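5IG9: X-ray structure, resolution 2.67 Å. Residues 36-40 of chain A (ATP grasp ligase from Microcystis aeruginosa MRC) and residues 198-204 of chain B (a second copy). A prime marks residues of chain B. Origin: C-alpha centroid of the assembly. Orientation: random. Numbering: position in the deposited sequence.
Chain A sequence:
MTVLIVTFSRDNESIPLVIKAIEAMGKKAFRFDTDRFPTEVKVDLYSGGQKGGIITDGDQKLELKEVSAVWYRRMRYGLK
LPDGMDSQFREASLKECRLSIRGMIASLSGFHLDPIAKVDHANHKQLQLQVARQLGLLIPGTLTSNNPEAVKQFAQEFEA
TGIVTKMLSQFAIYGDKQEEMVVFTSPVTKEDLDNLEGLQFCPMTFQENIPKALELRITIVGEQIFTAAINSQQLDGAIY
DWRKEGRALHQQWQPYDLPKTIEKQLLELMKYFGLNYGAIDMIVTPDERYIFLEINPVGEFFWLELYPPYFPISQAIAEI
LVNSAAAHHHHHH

Chain A, residues 36-40: RFPTE
Chain B (198-204) GLQFCPM

The backbone of chain A sets the frame. Phe37 is extended (phi/psi -112/137) and joined to Pro38 (-96/2) by a cis peptide bond; Thr39 (-63/-35) and Glu40 (-126/-38) then complete a compact turn, closed by Glu40 N donating to Arg36 O at 2.9 Å. In chain B, Gly198′ to Gln200′ belong to a 3-10 segment that begins earlier in the chain, with Phe201′ N bonded to Gly198′ O at 3.2 Å and a weak bond from Cys202′ N to Leu199′ O at 3.4 Å. Cys202′ (-169/125) then straightens the chain into Pro203′ (-75/167). The closest CA pair across the stretches is Thr39 and Gln200′, 4.7 Å apart.

Apolar packing joins the stretches, which bury 266 Å² between them. Pro38 and Pro203′ both point CA-to-CB toward the opposing stretch, and both rings are C-gamma endo; Pro38 CG lies 4.3 Å from Pro203′ CD. Phe37 starts sideways, but its t rotamer (chi1 164°, chi2 86°) carries the ring end inward, so that CZ reaches Pro203′ CG at 3.7 Å in an oblique approach.

The shortest contacts across the stretches gather on one carbonyl oxygen, Gln200′ O. It is 3.2 Å from Pro38 CG and accepts a CA-H...O contact from Thr39 CA at 3.3 Å, with 133° at the hydrogen. Thr39 N is equally near Gln200′ O, 3.3 Å, yet the angle is too poor for a hydrogen bond; no hydrogen bond crosses between the stretches. Pro38 O and Gln200′ O, 3.4 Å apart, are two acceptors.

The charged pair stays within chain A. Arg36 (chi1 m, chi2 t, chi3 p) and Glu40 (m, t, chi3 36°) form a salt bridge that includes a hydrogen bond from Arg36 NE to Glu40 OE1, 3.0 Å, with an N-H...O angle of 178°. Neither residue touches chain B's stretch, and the CA-to-CB bond of Glu40 points away from it.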

ATOM      1  N   ARG A  36      -1.458  -9.257 -17.798  1.00 58.07           N
ATOM      2  CA  ARG A  36      -2.357  -9.663 -18.868  1.00 57.54           C
ATOM      3  C   ARG A  36      -3.824  -9.583 -18.462  1.00 56.94           C
ATOM      4  O   ARG A  36      -4.682 -10.137 -19.155  1.00 56.69           O
ATOM      5  CB  ARG A  36      -1.998 -11.074 -19.338  1.00 58.26           C
ATOM      6  CG  ARG A  36      -0.609 -11.141 -19.958  1.00 57.67           C
ATOM      7  CD  ARG A  36      -0.216 -12.543 -20.381  1.00 57.47           C
ATOM      8  NE  ARG A  36      -1.314 -13.269 -21.003  1.00 57.81           N
ATOM      9  CZ  ARG A  36      -1.814 -14.404 -20.527  1.00 59.15           C
ATOM     10  NH1 ARG A  36      -1.302 -14.943 -19.428  1.00 60.10           N
ATOM     11  NH2 ARG A  36      -2.818 -15.008 -21.151  1.00 64.37           N
ATOM     12  N   PHE A  37      -4.116  -8.918 -17.351  1.00 55.32           N
ATOM     13  CA  PHE A  37      -5.470  -8.563 -16.944  1.00 54.83           C
ATOM     14  C   PHE A  37      -5.579  -7.049 -17.054  1.00 54.83           C
ATOM     15  O   PHE A  37      -4.669  -6.341 -16.632  1.00 54.86           O
ATOM     16  CB  PHE A  37      -5.753  -9.041 -15.514  1.00 54.43           C
ATOM     17  CG  PHE A  37      -6.964  -8.407 -14.874  1.00 54.20           C
ATOM     18  CD1 PHE A  37      -8.230  -8.937 -15.076  1.00 53.23           C
ATOM     19  CD2 PHE A  37      -6.833  -7.301 -14.048  1.00 54.47           C
ATOM     20  CE1 PHE A  37      -9.341  -8.362 -14.482  1.00 54.12           C
ATOM     21  CE2 PHE A  37      -7.943  -6.723 -13.453  1.00 55.51           C
ATOM     22  CZ  PHE A  37      -9.197  -7.255 -13.671  1.00 53.47           C
ATOM     23  N   PRO A  38      -6.692  -6.538 -17.602  1.00 54.74           N
ATOM     24  CA  PRO A  38      -7.901  -7.232 -18.055  1.00 55.56           C
ATOM     25  C   PRO A  38      -7.931  -7.542 -19.548  1.00 56.97           C
ATOM     26  O   PRO A  38      -8.917  -8.089 -20.044  1.00 54.81           O
ATOM     27  CB  PRO A  38      -8.997  -6.234 -17.711  1.00 55.29           C
ATOM     28  CG  PRO A  38      -8.341  -4.912 -17.992  1.00 55.06           C
ATOM     29  CD  PRO A  38      -6.879  -5.076 -17.625  1.00 54.35           C
ATOM     30  N   THR A  39      -6.852  -7.190 -20.250  1.00 58.24           N
ATOM     31  CA  THR A  39      -6.832  -7.298 -21.706  1.00 58.28           C
ATOM     32  C   THR A  39      -6.984  -8.743 -22.183  1.00 58.58           C
ATOM     33  O   THR A  39      -7.617  -8.985 -23.219  1.00 57.20           O
ATOM     34  CB  THR A  39      -5.539  -6.674 -22.245  1.00 62.32           C
ATOM     35  OG1 THR A  39      -5.512  -5.278 -21.914  1.00 63.65           O
ATOM     36  CG2 THR A  39      -5.442  -6.824 -23.762  1.00 64.98           C
ATOM     37  N   GLU A  40      -6.436  -9.715 -21.452  1.00 58.95           N
ATOM     38  CA  GLU A  40      -6.495 -11.099 -21.923  1.00 59.64           C
ATOM     39  C   GLU A  40      -7.099 -12.062 -20.914  1.00 59.36           C
ATOM     40  O   GLU A  40      -7.839 -12.966 -21.310  1.00 64.44           O
ATOM     41  CB  GLU A  40      -5.077 -11.574 -22.311  1.00 61.84           C
ATOM     42  CG  GLU A  40      -4.359 -10.619 -23.247  1.00 63.30           C
ATOM     43  CD  GLU A  40      -2.902 -10.964 -23.440  1.00 64.36           C
ATOM     44  OE1 GLU A  40      -2.570 -12.169 -23.471  1.00 65.66           O
ATOM     45  OE2 GLU A  40      -2.085 -10.024 -23.552  1.00 66.04           O
TER
ATOM     46  N   GLY B 198     -15.893  -2.819 -23.740  1.00 67.88           N
ATOM     47  CA  GLY B 198     -14.883  -2.022 -23.068  1.00 66.44           C
ATOM     48  C   GLY B 198     -14.415  -2.569 -21.737  1.00 65.61           C
ATOM     49  O   GLY B 198     -13.559  -1.949 -21.101  1.00 64.69           O
ATOM     50  N   LEU B 199     -14.961  -3.704 -21.290  1.00 61.35           N
ATOM     51  CA  LEU B 199     -14.531  -4.295 -20.028  1.00 59.70           C
ATOM     52  C   LEU B 199     -13.115  -4.850 -20.102  1.00 61.88           C
ATOM     53  O   LEU B 199     -12.468  -5.002 -19.060  1.00 60.38           O
ATOM     54  CB  LEU B 199     -15.502  -5.397 -19.606  1.00 58.64           C
ATOM     55  CG  LEU B 199     -16.798  -4.950 -18.923  1.00 55.74           C
ATOM     56  CD1 LEU B 199     -17.716  -6.136 -18.693  1.00 56.01           C
ATOM     57  CD2 LEU B 199     -16.493  -4.248 -17.611  1.00 53.31           C
ATOM     58  N   GLN B 200     -12.619  -5.148 -21.304  1.00 59.85           N
ATOM     59  CA  GLN B 200     -11.252  -5.633 -21.456  1.00 62.57           C
ATOM     60  C   GLN B 200     -10.212  -4.556 -21.188  1.00 61.15           C
ATOM     61  O   GLN B 200      -9.017  -4.867 -21.160  1.00 63.04           O
ATOM     62  CB  GLN B 200     -11.048  -6.197 -22.862  1.00 64.45           C
ATOM     63  CG  GLN B 200     -11.156  -5.160 -23.966  1.00 66.27           C
ATOM     64  CD  GLN B 200     -10.888  -5.747 -25.336  1.00 65.67           C
ATOM     65  OE1 GLN B 200     -10.029  -6.616 -25.494  1.00 65.05           O
ATOM     66  NE2 GLN B 200     -11.634  -5.286 -26.333  1.00 67.11           N
ATOM     67  N   PHE B 201     -10.632  -3.305 -21.004  1.00 64.33           N
ATOM     68  CA  PHE B 201      -9.721  -2.211 -20.715  1.00 64.41           C
ATOM     69  C   PHE B 201      -9.826  -1.713 -19.283  1.00 64.50           C
ATOM     70  O   PHE B 201      -8.911  -1.023 -18.816  1.00 67.98           O
ATOM     71  CB  PHE B 201      -9.975  -1.048 -21.686  1.00 66.01           C
ATOM     72  CG  PHE B 201      -9.865  -1.437 -23.134  1.00 67.29           C
ATOM     73  CD1 PHE B 201      -8.764  -2.140 -23.591  1.00 66.25           C
ATOM     74  CD2 PHE B 201     -10.868  -1.116 -24.033  1.00 66.06           C
ATOM     75  CE1 PHE B 201      -8.658  -2.504 -24.919  1.00 66.13           C
ATOM     76  CE2 PHE B 201     -10.769  -1.480 -25.364  1.00 68.63           C
ATOM     77  CZ  PHE B 201      -9.662  -2.176 -25.806  1.00 67.40           C
ATOM     78  N   CYS B 202     -10.904  -2.044 -18.578  1.00 60.82           N
ATOM     79  CA  CYS B 202     -11.077  -1.694 -17.176  1.00 61.70           C
ATOM     80  C   CYS B 202     -12.269  -2.453 -16.610  1.00 60.06           C
ATOM     81  O   CYS B 202     -13.375  -2.372 -17.158  1.00 60.89           O
ATOM     82  CB  CYS B 202     -11.276  -0.185 -17.002  1.00 63.92           C
ATOM     83  SG  CYS B 202     -11.453   0.362 -15.285  1.00 62.89           S
ATOM     84  N   PRO B 203     -12.090  -3.199 -15.526  1.00 53.66           N
ATOM     85  CA  PRO B 203     -13.225  -3.887 -14.910  1.00 53.89           C
ATOM     86  C   PRO B 203     -14.106  -2.903 -14.155  1.00 55.16           C
ATOM     87  O   PRO B 203     -13.745  -1.751 -13.910  1.00 55.57           O
ATOM     88  CB  PRO B 203     -12.556  -4.882 -13.961  1.00 55.20           C
ATOM     89  CG  PRO B 203     -11.305  -4.195 -13.564  1.00 55.42           C
ATOM     90  CD  PRO B 203     -10.841  -3.435 -14.784  1.00 54.64           C
ATOM     91  N   MET B 204     -15.295  -3.379 -13.795  1.00 47.62           N
ATOM     92  CA  MET B 204     -16.207  -2.619 -12.956  1.00 50.59           C
ATOM     93  C   MET B 204     -16.820  -3.556 -11.929  1.00 49.68           C
ATOM     94  O   MET B 204     -16.724  -4.781 -12.035  1.00 48.18           O
ATOM     95  CB  MET B 204     -17.308  -1.926 -13.776  1.00 55.73           C
ATOM     96  CG  MET B 204     -16.802  -0.850 -14.727  1.00 60.61           C
ATOM     97  SD  MET B 204     -18.057   0.379 -15.142  1.00 72.53           S
ATOM     98  CE  MET B 204     -18.264   1.206 -13.566  1.00 69.01           C
TER